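Local coordinates for cell death abnormality protein 2 (Caenorhabditis elegans, PDB 3QWX), which acts as a CRK-family SH2–SH3 signalling adaptor, required in the worm for cell migration and for the engulfment of cell corpses, at residues F14-M19 against Y113-I118; R41-S44 against Y49-T52; V53-A56 against V62-Y65; L135-E138 against R142-I145; L146-T149 against W153-A156. All coordinates share one frame; numbering follows the deposited sequence.

Going from the N terminus, residues 14-19 meet 113-118 in interaction 1, a long closure that brings the beginning of the SH2 part against the segment leading from it to the SH3 part. Within that loop fall two successive hairpins of the SH2 sheet: interaction 2 pairs 41-44 with 49-52, and interaction 3 takes over on the same strand, 49-54, pairing it with 62-69. Interactions 4 and 5 follow in series in the SH3 domain and share strand 142-147, the first closing the loop 135-138 onto it, the second its hairpin with 153-157. Lys115 of interaction 1 reaches Glu155 of interaction 5, a salt bridge from the 113-118 segment to the SH3 sheet.

Interaction 1: F14-M19 against Y113-I118; sequences FYFPGM and YKKPII
Phe16 meets Tyr113 and Lys115 through one side and the tip of its ring. Its CB points toward the 113-118 segment, and with CG anti to the carbonyl carbon (chi1 -64°) the ring is carried across the gap. CD2 and CE2 come first to Lys115, where CE2 lies 3.7 Å from CE of the lysine; the two side chains run antiparallel alongside each other. At the tip, CZ approaches the backbone O of Tyr113 at 3.8 Å, with that oxygen in the plane of the Phe16 ring, and the same CZ lies 4.1 Å from CD2 at the edge of the Tyr113 ring. Met19 adds its terminal methyl, CE, 4.2 Å from CE of Lys115. No hydrogen bond spans the segments; the contact is van der Waals packing of ring, methyl and methylene, while the lysine's ammonium goes on to a salt bridge with Glu155 of the SH3 domain. Tyr113 and Met19 both rest on helix 21-29 and, with Phe16, on Leu39 of strand 37-42, which places 113-118 against the SH2 core.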
loop_
_atom_site.group_PDB
_atom_site.type_symbol
_atom_site.label_atom_id
_atom_site.label_comp_id
_atom_site.label_asym_id
_atom_site.label_seq_id
_atom_site.Cartn_x
_atom_site.Cartn_y
_atom_site.Cartn_z
ATOM N N PHE A 14 0.590 0.795 -3.303
ATOM C CA PHE A 14 0.836 -0.272 -2.322
ATOM C C PHE A 14 0.849 0.225 -0.872
ATOM O O PHE A 14 1.494 -0.360 0.009
ATOM C CB PHE A 14 2.021 -1.174 -2.671
ATOM C CG PHE A 14 3.252 -0.453 -3.141
ATOM C CD1 PHE A 14 4.106 0.155 -2.237
ATOM C CD2 PHE A 14 3.590 -0.449 -4.489
ATOM C CE1 PHE A 14 5.275 0.791 -2.675
ATOM C CE2 PHE A 14 4.753 0.179 -4.937
ATOM C CZ PHE A 14 5.589 0.805 -4.028
ATOM N N TYR A 15 0.089 1.299 -0.654
ATOM C CA TYR A 15 -0.056 1.953 0.642
ATOM C C TYR A 15 -1.438 1.608 1.220
ATOM O O TYR A 15 -2.447 1.693 0.518
ATOM C CB TYR A 15 0.126 3.465 0.456
ATOM C CG TYR A 15 -0.307 4.326 1.619
ATOM C CD1 TYR A 15 0.226 4.148 2.881
ATOM C CD2 TYR A 15 -1.238 5.337 1.439
ATOM C CE1 TYR A 15 -0.175 4.941 3.942
ATOM C CE2 TYR A 15 -1.639 6.140 2.487
ATOM C CZ TYR A 15 -1.106 5.939 3.737
ATOM O OH TYR A 15 -1.514 6.740 4.782
ATOM N N PHE A 16 -1.473 1.184 2.483
ATOM C CA PHE A 16 -2.698 0.686 3.096
ATOM C C PHE A 16 -3.060 1.511 4.337
ATOM O O PHE A 16 -2.766 1.124 5.466
ATOM C CB PHE A 16 -2.569 -0.803 3.438
ATOM C CG PHE A 16 -2.399 -1.693 2.229
ATOM C CD1 PHE A 16 -1.145 -1.870 1.641
ATOM C CD2 PHE A 16 -3.486 -2.346 1.679
ATOM C CE1 PHE A 16 -0.991 -2.680 0.516
ATOM C CE2 PHE A 16 -3.338 -3.164 0.570
ATOM C CZ PHE A 16 -2.084 -3.332 -0.018
ATOM N N PRO A 17 -3.712 2.661 4.115
ATOM C CA PRO A 17 -4.071 3.637 5.152
ATOM C C PRO A 17 -4.882 3.040 6.316
ATOM O O PRO A 17 -4.716 3.477 7.455
ATOM C CB PRO A 17 -4.908 4.673 4.392
ATOM C CG PRO A 17 -4.608 4.460 2.948
ATOM C CD PRO A 17 -4.253 3.018 2.792
ATOM N N GLY A 18 -5.731 2.055 6.052
ATOM C CA GLY A 18 -6.530 1.478 7.127
ATOM C C GLY A 18 -5.851 0.433 8.003
ATOM O O GLY A 18 -6.337 0.102 9.090
ATOM N N MET A 19 -4.709 -0.075 7.548
ATOM C CA MET A 19 -4.098 -1.266 8.143
ATOM C C MET A 19 -3.223 -0.997 9.370
ATOM O O MET A 19 -2.418 -0.057 9.386
ATOM C CB MET A 19 -3.277 -1.981 7.071
ATOM C CG MET A 19 -2.894 -3.404 7.392
ATOM S SD MET A 19 -1.875 -4.048 6.058
ATOM C CE MET A 19 -3.111 -4.360 4.795
ATOM N N TYR A 113 2.732 -6.217 -1.896
ATOM C CA TYR A 113 1.626 -7.053 -1.428
ATOM C C TYR A 113 0.326 -6.666 -2.140
ATOM O O TYR A 113 0.066 -5.483 -2.359
ATOM C CB TYR A 113 1.424 -6.900 0.092
ATOM C CG TYR A 113 0.285 -7.748 0.596
ATOM C CD1 TYR A 113 0.441 -9.120 0.754
ATOM C CD2 TYR A 113 -0.957 -7.190 0.889
ATOM C CE1 TYR A 113 -0.603 -9.914 1.194
ATOM C CE2 TYR A 113 -2.009 -7.977 1.328
ATOM C CZ TYR A 113 -1.824 -9.342 1.480
ATOM O OH TYR A 113 -2.855 -10.146 1.923
ATOM N N LYS A 114 -0.480 -7.663 -2.493
ATOM C CA LYS A 114 -1.786 -7.432 -3.110
ATOM C C LYS A 114 -2.806 -8.366 -2.472
ATOM O O LYS A 114 -2.579 -9.578 -2.378
ATOM C CB LYS A 114 -1.754 -7.679 -4.634
ATOM C CG LYS A 114 -0.810 -6.768 -5.417
ATOM C CD LYS A 114 -1.019 -6.906 -6.926
ATOM C CE LYS A 114 -2.363 -6.310 -7.372
ATOM N NZ LYS A 114 -2.710 -6.583 -8.809
ATOM N N LYS A 115 -3.931 -7.807 -2.042
ATOM C CA LYS A 115 -5.026 -8.624 -1.536
ATOM C C LYS A 115 -5.654 -9.417 -2.671
ATOM O O LYS A 115 -5.712 -8.934 -3.800
ATOM C CB LYS A 115 -6.086 -7.746 -0.878
ATOM C CG LYS A 115 -5.563 -6.899 0.277
ATOM C CD LYS A 115 -6.685 -6.100 0.902
ATOM C CE LYS A 115 -6.168 -5.165 1.989
ATOM N NZ LYS A 115 -7.273 -4.513 2.747
ATOM N N PRO A 116 -6.125 -10.641 -2.370
ATOM C CA PRO A 116 -6.798 -11.516 -3.341
ATOM C C PRO A 116 -8.147 -10.936 -3.778
ATOM O O PRO A 116 -8.771 -10.174 -3.041
ATOM C CB PRO A 116 -7.033 -12.812 -2.553
ATOM C CG PRO A 116 -6.172 -12.706 -1.330
ATOM C CD PRO A 116 -6.012 -11.267 -1.039
ATOM N N ILE A 117 -8.582 -11.314 -4.971
ATOM C CA ILE A 117 -9.819 -10.801 -5.548
ATOM C C ILE A 117 -10.988 -11.683 -5.123
ATOM O O ILE A 117 -10.969 -12.896 -5.337
ATOM C CB ILE A 117 -9.727 -10.774 -7.086
ATOM C CG1 ILE A 117 -8.514 -9.933 -7.527
ATOM C CG2 ILE A 117 -11.045 -10.286 -7.698
ATOM C CD1 ILE A 117 -8.023 -10.219 -8.954
ATOM N N ILE A 118 -11.993 -11.069 -4.507
ATOM C CA ILE A 118 -13.212 -11.777 -4.132
ATOM C C ILE A 118 -14.119 -11.936 -5.348
ATOM O O ILE A 118 -14.647 -13.011 -5.604
ATOM C CB ILE A 118 -13.958 -11.033 -3.007
ATOM C CG1 ILE A 118 -13.172 -11.148 -1.704
ATOM C CG2 ILE A 118 -15.348 -11.599 -2.824
ATOM C CD1 ILE A 118 -13.615 -10.181 -0.640
#

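Interaction 2: R41-S44 against Y49-T52; sequences RDSS and YSLT. With SO4 (sulfate ion), chain B.
Arg41 and Ser50 pack tightly: CB of Ser50 sits over the centre of the guanidinium, 3.4 Å from CZ. The strands are paired here, Arg41 N to Ser50 O at 3.0 Å and Ser50 N to Arg41 O at 2.9 Å. Arg41 starts with CG wedged between N and the carbonyl carbon (chi1 59°), then runs extended to NE, which gives its hydrogen to Thr52 OG1 in the guanidinium plane at 2.9 Å. That bond fixes the group's rotation and presents NH1 to sulfate O1 (2.9 Å) and NH2 to O3 (3.1 Å), both almost straight. Ser43 OG donates to O4 at 2.7 Å, and Ser44 N and OG bind the ion too. This arginine is the SH2 signature for phosphotyrosine; the sulfate, probably from the crystallisation liquor, sits where its phosphate is expected. Looser is the partly exposed pair Asp42 and Tyr49, OD1 lying 3.8 Å from CE1 and hydrogen-bonded to Tyr15 OH. Arg21 of helix 21-29 also binds the sulfate, and His64 of strand 62-69 borders Arg41 and Thr52.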
loop_
_atom_site.group_PDB
_atom_site.type_symbol
_atom_site.label_atom_id
_atom_site.label_comp_id
_atom_site.label_asym_id
_atom_site.label_seq_id
_atom_site.Cartn_x
_atom_site.Cartn_y
_atom_site.Cartn_z
ATOM N N ARG A 41 2.123 1.532 4.975
ATOM C CA ARG A 41 0.949 1.799 5.796
ATOM C C ARG A 41 1.280 2.962 6.709
ATOM O O ARG A 41 2.408 3.455 6.707
ATOM C CB ARG A 41 0.590 0.577 6.642
ATOM C CG ARG A 41 1.701 0.149 7.572
ATOM C CD ARG A 41 1.364 -1.095 8.378
ATOM N NE ARG A 41 2.540 -1.514 9.141
ATOM C CZ ARG A 41 2.934 -0.943 10.276
ATOM N NH1 ARG A 41 2.236 0.058 10.781
ATOM N NH2 ARG A 41 4.026 -1.364 10.904
ATOM N N ASP A 42 0.311 3.384 7.512
ATOM C CA ASP A 42 0.583 4.408 8.514
ATOM C C ASP A 42 1.323 3.855 9.732
ATOM O O ASP A 42 1.058 2.744 10.190
ATOM C CB ASP A 42 -0.719 5.102 8.923
ATOM C CG ASP A 42 -1.377 5.793 7.753
ATOM O OD1 ASP A 42 -0.669 6.539 7.054
ATOM O OD2 ASP A 42 -2.577 5.571 7.510
ATOM N N SER A 43 2.263 4.636 10.250
ATOM C CA SER A 43 2.896 4.314 11.520
ATOM C C SER A 43 1.991 4.684 12.704
ATOM O O SER A 43 1.059 5.469 12.561
ATOM C CB SER A 43 4.229 5.060 11.637
ATOM O OG SER A 43 4.809 4.885 12.908
ATOM N N SER A 44 2.286 4.131 13.874
ATOM C CA SER A 44 1.623 4.561 15.104
ATOM C C SER A 44 2.063 5.990 15.446
ATOM O O SER A 44 1.421 6.685 16.238
ATOM C CB SER A 44 1.931 3.603 16.262
ATOM O OG SER A 44 3.312 3.589 16.598
ATOM N N TYR A 49 5.352 6.980 8.049
ATOM C CA TYR A 49 4.908 5.776 7.372
ATOM C C TYR A 49 5.682 4.602 7.921
ATOM O O TYR A 49 6.747 4.761 8.501
ATOM C CB TYR A 49 5.116 5.866 5.856
ATOM C CG TYR A 49 4.224 6.863 5.160
ATOM C CD1 TYR A 49 2.838 6.716 5.169
ATOM C CD2 TYR A 49 4.761 7.938 4.465
ATOM C CE1 TYR A 49 2.022 7.620 4.523
ATOM C CE2 TYR A 49 3.951 8.848 3.818
ATOM C CZ TYR A 49 2.581 8.690 3.851
ATOM O OH TYR A 49 1.775 9.595 3.196
ATOM N N SER A 50 5.132 3.416 7.726
ATOM C CA SER A 50 5.810 2.189 8.076
ATOM C C SER A 50 5.885 1.330 6.838
ATOM O O SER A 50 4.917 1.225 6.094
ATOM C CB SER A 50 5.046 1.434 9.165
ATOM O OG SER A 50 5.340 1.954 10.443
ATOM N N LEU A 51 7.049 0.731 6.631
ATOM C CA LEU A 51 7.266 -0.250 5.593
ATOM C C LEU A 51 7.305 -1.607 6.283
ATOM O O LEU A 51 8.130 -1.822 7.169
ATOM C CB LEU A 51 8.609 0.031 4.902
ATOM C CG LEU A 51 9.110 -0.926 3.825
ATOM C CD1 LEU A 51 8.218 -0.906 2.582
ATOM C CD2 LEU A 51 10.539 -0.570 3.459
ATOM N N THR A 52 6.424 -2.512 5.875
ATOM C CA THR A 52 6.371 -3.879 6.418
ATOM C C THR A 52 6.747 -4.900 5.331
ATOM O O THR A 52 6.191 -4.871 4.232
ATOM C CB THR A 52 4.955 -4.215 7.012
ATOM O OG1 THR A 52 4.598 -3.233 7.990
ATOM C CG2 THR A 52 4.947 -5.593 7.677
HETATM S S SO4 B . 4.163 1.133 14.037
HETATM O O1 SO4 B . 2.897 1.320 13.333
HETATM O O2 SO4 B . 3.883 0.820 15.435
HETATM O O3 SO4 B . 4.940 0.039 13.461
HETATM O O4 SO4 B . 4.946 2.356 13.927
#

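Interaction 3: V53-A56 against V62-Y65; sequences VREA and VCHY
Glu55 and Tyr65 are both set with CG anti to the carbonyl carbon (chi1 -67° and -58°), and the glutamate then extends, so the two side chains come from opposite directions, OE2 arriving at the ring's hydroxyl edge. Tyr65 OH donates to Glu55 OE2 at 2.5 Å and also bonds Thr105 OG1. OE2 lies in the plane of the tyrosine ring, while the carboxylate itself is turned 36° from that plane. The same oxygen packs 3.3 Å from CB of Cys63. The strands themselves are joined through Val53 N to Cys63 O and Cys63 N to Val53 O, each at 2.9 Å. On the other face, with Val62, Arg54 bends at chi2, bringing its CD 4.1 Å from Val62 CG2. Glu55 OE1 accepts three backbone N-H groups from Thr105 to Ala107, tying this hairpin of the SH2 central sheet, strands 49-54 and 62-69, to that loop. On the side of Val62, His25 of helix 21-29 packs against the sheet, and Arg54 NH1 reaches backbone oxygens of Leu28 and Glu30.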
loop_
_atom_site.group_PDB
_atom_site.type_symbol
_atom_site.label_atom_id
_atom_site.label_comp_id
_atom_site.label_asym_id
_atom_site.label_seq_id
_atom_site.Cartn_x
_atom_site.Cartn_y
_atom_site.Cartn_z
ATOM N N VAL A 53 7.693 -5.788 5.651
ATOM C CA VAL A 53 8.315 -6.686 4.675
ATOM C C VAL A 53 8.451 -8.126 5.201
ATOM O O VAL A 53 8.835 -8.345 6.344
ATOM C CB VAL A 53 9.740 -6.194 4.270
ATOM C CG1 VAL A 53 10.199 -6.852 2.974
ATOM C CG2 VAL A 53 9.779 -4.691 4.122
ATOM N N ARG A 54 8.134 -9.100 4.356
ATOM C CA ARG A 54 8.438 -10.504 4.641
ATOM C C ARG A 54 9.887 -10.734 4.219
ATOM O O ARG A 54 10.212 -10.652 3.030
ATOM C CB ARG A 54 7.510 -11.412 3.831
ATOM C CG ARG A 54 7.803 -12.905 3.933
ATOM C CD ARG A 54 7.635 -13.450 5.341
ATOM N NE ARG A 54 7.642 -14.914 5.332
ATOM C CZ ARG A 54 6.552 -15.664 5.148
ATOM N NH1 ARG A 54 5.371 -15.081 4.975
ATOM N NH2 ARG A 54 6.635 -16.993 5.150
ATOM N N GLU A 55 10.757 -10.985 5.191
ATOM C CA GLU A 55 12.198 -11.036 4.926
ATOM C C GLU A 55 12.799 -12.412 5.176
ATOM O O GLU A 55 13.940 -12.683 4.800
ATOM C CB GLU A 55 12.933 -9.967 5.747
ATOM C CG GLU A 55 12.579 -8.547 5.303
ATOM C CD GLU A 55 13.519 -7.500 5.838
ATOM O OE1 GLU A 55 14.746 -7.596 5.595
ATOM O OE2 GLU A 55 13.030 -6.568 6.495
ATOM N N ALA A 56 12.031 -13.284 5.811
ATOM C CA ALA A 56 12.502 -14.635 6.090
ATOM C C ALA A 56 11.319 -15.587 6.206
ATOM O O ALA A 56 10.195 -15.161 6.444
ATOM C CB ALA A 56 13.338 -14.651 7.372
ATOM N N VAL A 62 8.730 -11.395 9.625
ATOM C CA VAL A 62 8.212 -10.127 9.149
ATOM C C VAL A 62 8.846 -8.961 9.912
ATOM O O VAL A 62 8.853 -8.962 11.139
ATOM C CB VAL A 62 6.660 -10.093 9.238
ATOM C CG1 VAL A 62 6.127 -8.753 8.788
ATOM C CG2 VAL A 62 6.057 -11.201 8.374
ATOM N N CYS A 63 9.383 -7.983 9.180
ATOM C CA CYS A 63 9.998 -6.791 9.780
ATOM C C CYS A 63 9.266 -5.497 9.403
ATOM O O CYS A 63 8.696 -5.384 8.321
ATOM C CB CYS A 63 11.480 -6.662 9.375
ATOM S SG CYS A 63 12.468 -8.171 9.515
ATOM N N HIS A 64 9.307 -4.529 10.308
ATOM C CA HIS A 64 8.692 -3.224 10.114
ATOM C C HIS A 64 9.741 -2.117 10.224
ATOM O O HIS A 64 10.625 -2.177 11.079
ATOM C CB HIS A 64 7.624 -2.995 11.185
ATOM C CG HIS A 64 6.571 -4.057 11.228
ATOM N ND1 HIS A 64 6.740 -5.247 11.904
ATOM C CD2 HIS A 64 5.331 -4.105 10.686
ATOM C CE1 HIS A 64 5.649 -5.982 11.777
ATOM N NE2 HIS A 64 4.778 -5.310 11.047
ATOM N N TYR A 65 9.620 -1.101 9.375
ATOM C CA TYR A 65 10.557 0.020 9.353
ATOM C C TYR A 65 9.848 1.353 9.385
ATOM O O TYR A 65 8.956 1.616 8.584
ATOM C CB TYR A 65 11.435 -0.038 8.103
ATOM C CG TYR A 65 12.185 -1.328 8.035
ATOM C CD1 TYR A 65 13.430 -1.457 8.642
ATOM C CD2 TYR A 65 11.633 -2.432 7.411
ATOM C CE1 TYR A 65 14.110 -2.643 8.609
ATOM C CE2 TYR A 65 12.295 -3.620 7.371
ATOM C CZ TYR A 65 13.539 -3.723 7.970
ATOM O OH TYR A 65 14.201 -4.918 7.935
#

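Interaction 4: L135-E138 against R142-I145; sequences LPFE and RLEI
Leu143 lays its CD1 methyl over one face of the Phe137 ring, a CH-pi contact with the carbon 3.9 Å from the ring centroid and 19° off the normal. The methyl is displaced toward the root of the ring, with Phe137 CD1 and CG its nearest carbons, both 3.8 Å from Leu143 CD1. Phe137 has CG between its backbone N and carbonyl carbon (chi1 57°), which places the ring, and chi2 (-91°) turns its face to the leucine; the two side chains cross at about a right angle. The leucine's other branch, CD2, meets CD2 of Leu135 at 4.2 Å, so the fork of Leu143 touches two residues of the RT loop, Leu135 and Phe137. Backbone bonds hold the parts in place: Leu135 with Leu165, Phe137 with Phe127, and Leu143 with Val121 of the neighbouring strand. Val166 of strand 163-167 touches both Leu135 and Phe137. On either side of Leu143 in sequence, Arg142 NH1 and Glu144 OE2 form a salt bridge (3.1 Å); Glu144 also bridges to Arg157. Between 135-138 and 142-145 no hydrogen bond crosses, so the join rests on apolar packing and the CH-pi contact, consistent with burial in the SH3 core.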
loop_
_atom_site.group_PDB
_atom_site.type_symbol
_atom_site.label_atom_id
_atom_site.label_comp_id
_atom_site.label_asym_id
_atom_site.label_seq_id
_atom_site.Cartn_x
_atom_site.Cartn_y
_atom_site.Cartn_z
ATOM N N LEU A 135 -13.307 5.146 -3.631
ATOM C CA LEU A 135 -12.667 4.971 -4.925
ATOM C C LEU A 135 -13.630 5.413 -6.024
ATOM O O LEU A 135 -14.601 4.707 -6.312
ATOM C CB LEU A 135 -12.272 3.501 -5.122
ATOM C CG LEU A 135 -11.676 3.118 -6.480
ATOM C CD1 LEU A 135 -10.323 3.820 -6.714
ATOM C CD2 LEU A 135 -11.541 1.615 -6.628
ATOM N N PRO A 136 -13.387 6.596 -6.617
ATOM C CA PRO A 136 -14.264 7.063 -7.702
ATOM C C PRO A 136 -14.117 6.145 -8.898
ATOM O O PRO A 136 -13.043 5.586 -9.111
ATOM C CB PRO A 136 -13.701 8.446 -8.045
ATOM C CG PRO A 136 -12.846 8.839 -6.865
ATOM C CD PRO A 136 -12.299 7.549 -6.336
ATOM N N PHE A 137 -15.187 5.962 -9.657
ATOM C CA PHE A 137 -15.100 5.179 -10.878
ATOM C C PHE A 137 -16.147 5.605 -11.893
ATOM O O PHE A 137 -17.095 6.342 -11.573
ATOM C CB PHE A 137 -15.194 3.669 -10.596
ATOM C CG PHE A 137 -16.440 3.253 -9.868
ATOM C CD1 PHE A 137 -16.460 3.190 -8.483
ATOM C CD2 PHE A 137 -17.580 2.891 -10.566
ATOM C CE1 PHE A 137 -17.598 2.801 -7.807
ATOM C CE2 PHE A 137 -18.735 2.505 -9.896
ATOM C CZ PHE A 137 -18.746 2.455 -8.521
ATOM N N GLU A 138 -15.968 5.124 -13.116
ATOM C CA GLU A 138 -16.850 5.467 -14.226
ATOM C C GLU A 138 -17.899 4.370 -14.420
ATOM O O GLU A 138 -17.695 3.232 -14.005
ATOM C CB GLU A 138 -16.029 5.661 -15.509
ATOM C CG GLU A 138 -15.079 6.876 -15.484
ATOM C CD GLU A 138 -14.176 6.929 -16.703
ATOM O OE1 GLU A 138 -14.683 6.694 -17.815
ATOM O OE2 GLU A 138 -12.959 7.184 -16.558
ATOM N N ARG A 142 -14.326 -1.575 -14.941
ATOM C CA ARG A 142 -14.036 -2.876 -14.336
ATOM C C ARG A 142 -13.279 -2.712 -13.021
ATOM O O ARG A 142 -12.276 -2.020 -12.960
ATOM C CB ARG A 142 -13.219 -3.732 -15.312
ATOM C CG ARG A 142 -12.854 -5.122 -14.795
ATOM C CD ARG A 142 -11.824 -5.799 -15.717
ATOM N NE ARG A 142 -11.500 -7.175 -15.323
ATOM C CZ ARG A 142 -10.669 -7.514 -14.337
ATOM N NH1 ARG A 142 -10.080 -6.581 -13.599
ATOM N NH2 ARG A 142 -10.430 -8.799 -14.080
ATOM N N LEU A 143 -13.775 -3.328 -11.956
ATOM C CA LEU A 143 -13.116 -3.215 -10.664
ATOM C C LEU A 143 -12.974 -4.591 -10.054
ATOM O O LEU A 143 -13.671 -5.536 -10.426
ATOM C CB LEU A 143 -13.907 -2.321 -9.713
ATOM C CG LEU A 143 -14.233 -0.896 -10.181
ATOM C CD1 LEU A 143 -15.241 -0.280 -9.243
ATOM C CD2 LEU A 143 -12.963 -0.013 -10.279
ATOM N N GLU A 144 -12.055 -4.687 -9.114
ATOM C CA GLU A 144 -11.828 -5.922 -8.388
ATOM C C GLU A 144 -12.192 -5.670 -6.944
ATOM O O GLU A 144 -11.663 -4.759 -6.306
ATOM C CB GLU A 144 -10.362 -6.358 -8.528
ATOM C CG GLU A 144 -10.070 -6.944 -9.905
ATOM C CD GLU A 144 -8.575 -7.040 -10.221
ATOM O OE1 GLU A 144 -7.762 -6.668 -9.362
ATOM O OE2 GLU A 144 -8.228 -7.473 -11.343
ATOM N N ILE A 145 -13.109 -6.479 -6.434
ATOM C CA ILE A 145 -13.547 -6.364 -5.054
ATOM C C ILE A 145 -12.629 -7.159 -4.131
ATOM O O ILE A 145 -12.445 -8.357 -4.316
ATOM C CB ILE A 145 -15.003 -6.850 -4.905
ATOM C CG1 ILE A 145 -15.926 -6.047 -5.831
ATOM C CG2 ILE A 145 -15.470 -6.753 -3.460
ATOM C CD1 ILE A 145 -15.949 -4.544 -5.566
#

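Interaction 5: L146-T149 against W153-A156; sequences LSKT and WWEA
Leu146 and Ser147 both face Glu155 in a classic beta bulge within an antiparallel hairpin: Leu146 N bonds Glu155 O at 2.7 Å, Ser147 N reaches the same oxygen weakly at 3.4 Å, and Glu155 N returns a bond to Ser147 O at 2.9 Å. Past the bulge, Lys148 runs parallel to the indole of Trp154 in the same direction. Its chain, extended beyond CG, passes over one face: CG sits 3.6 Å from the centroid of the five-membered ring, only 7° off the normal, and CE continues over the six-membered ring, 3.6 Å from CH2. NZ ends off-centre in a cation-pi contact, 4.3 Å from that ring's centroid. On the face shared by Ser147 and Glu155, OE1 of the glutamate, whose charge is paired with Lys115, lies 3.6 Å from CB of Ser147. The turn is the SH3 n-Src loop, and Trp153 probably corresponds to the tryptophan lining the family's proline-rich ligand groove. Strand 153-157 is flanked by 142-147 and 163-167, where Trp153 packs on Pro167 and Ala156 on Val166.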
loop_
_atom_site.group_PDB
_atom_site.type_symbol
_atom_site.label_atom_id
_atom_site.label_comp_id
_atom_site.label_asym_id
_atom_site.label_seq_id
_atom_site.Cartn_x
_atom_site.Cartn_y
_atom_site.Cartn_z
ATOM N N LEU A 146 -12.078 -6.480 -3.128
ATOM C CA LEU A 146 -11.114 -7.077 -2.209
ATOM C C LEU A 146 -11.729 -7.410 -0.865
ATOM O O LEU A 146 -11.191 -8.219 -0.106
ATOM C CB LEU A 146 -9.953 -6.109 -1.955
ATOM C CG LEU A 146 -8.821 -5.935 -2.971
ATOM C CD1 LEU A 146 -9.127 -6.535 -4.317
ATOM C CD2 LEU A 146 -8.445 -4.480 -3.083
ATOM N N SER A 147 -12.837 -6.761 -0.544
ATOM C CA SER A 147 -13.458 -7.000 0.742
ATOM C C SER A 147 -14.904 -6.577 0.722
ATOM O O SER A 147 -15.229 -5.487 0.249
ATOM C CB SER A 147 -12.727 -6.247 1.852
ATOM O OG SER A 147 -13.250 -6.632 3.106
ATOM N N LYS A 148 -15.773 -7.447 1.224
ATOM C CA LYS A 148 -17.167 -7.069 1.425
ATOM C C LYS A 148 -17.422 -6.636 2.868
ATOM O O LYS A 148 -18.150 -7.287 3.615
ATOM C CB LYS A 148 -18.096 -8.186 0.968
ATOM C CG LYS A 148 -18.092 -8.326 -0.537
ATOM C CD LYS A 148 -19.069 -9.376 -1.021
ATOM C CE LYS A 148 -19.127 -9.368 -2.542
ATOM N NZ LYS A 148 -20.191 -10.259 -3.058
ATOM N N THR A 149 -16.781 -5.523 3.219
ATOM C CA THR A 149 -16.860 -4.856 4.516
ATOM C C THR A 149 -18.233 -4.965 5.179
ATOM O O THR A 149 -18.397 -5.563 6.249
ATOM C CB THR A 149 -16.517 -3.350 4.330
ATOM O OG1 THR A 149 -15.597 -3.197 3.237
ATOM C CG2 THR A 149 -15.911 -2.758 5.592
ATOM N N TRP A 153 -20.937 -1.069 1.586
ATOM C CA TRP A 153 -19.667 -0.548 1.087
ATOM C C TRP A 153 -18.615 -1.638 0.995
ATOM O O TRP A 153 -18.385 -2.369 1.961
ATOM C CB TRP A 153 -19.188 0.621 1.966
ATOM C CG TRP A 153 -20.084 1.807 1.839
ATOM C CD1 TRP A 153 -21.229 2.056 2.552
ATOM C CD2 TRP A 153 -19.933 2.905 0.927
ATOM N NE1 TRP A 153 -21.794 3.241 2.137
ATOM C CE2 TRP A 153 -21.020 3.786 1.148
ATOM C CE3 TRP A 153 -18.982 3.238 -0.039
ATOM C CZ2 TRP A 153 -21.175 4.970 0.440
ATOM C CZ3 TRP A 153 -19.137 4.417 -0.748
ATOM C CH2 TRP A 153 -20.226 5.271 -0.502
ATOM N N TRP A 154 -17.998 -1.759 -0.180
ATOM C CA TRP A 154 -16.996 -2.789 -0.417
ATOM C C TRP A 154 -15.662 -2.161 -0.797
ATOM O O TRP A 154 -15.623 -1.137 -1.475
ATOM C CB TRP A 154 -17.426 -3.715 -1.553
ATOM C CG TRP A 154 -18.683 -4.491 -1.318
ATOM C CD1 TRP A 154 -19.334 -4.667 -0.133
ATOM C CD2 TRP A 154 -19.439 -5.206 -2.303
ATOM N NE1 TRP A 154 -20.451 -5.443 -0.321
ATOM C CE2 TRP A 154 -20.542 -5.784 -1.644
ATOM C CE3 TRP A 154 -19.292 -5.407 -3.680
ATOM C CZ2 TRP A 154 -21.488 -6.563 -2.310
ATOM C CZ3 TRP A 154 -20.237 -6.167 -4.343
ATOM C CH2 TRP A 154 -21.326 -6.737 -3.655
ATOM N N GLU A 155 -14.568 -2.784 -0.375
ATOM C CA GLU A 155 -13.242 -2.349 -0.799
ATOM C C GLU A 155 -12.975 -2.840 -2.231
ATOM O O GLU A 155 -13.082 -4.037 -2.513
ATOM C CB GLU A 155 -12.164 -2.889 0.152
ATOM C CG GLU A 155 -10.745 -2.393 -0.175
ATOM C CD GLU A 155 -9.658 -3.045 0.682
ATOM O OE1 GLU A 155 -9.927 -4.074 1.334
ATOM O OE2 GLU A 155 -8.523 -2.531 0.690
ATOM N N ALA A 156 -12.640 -1.903 -3.119
ATOM C CA ALA A 156 -12.398 -2.191 -4.538
ATOM C C ALA A 156 -11.007 -1.710 -4.986
ATOM O O ALA A 156 -10.370 -0.899 -4.307
ATOM C CB ALA A 156 -13.464 -1.547 -5.379
#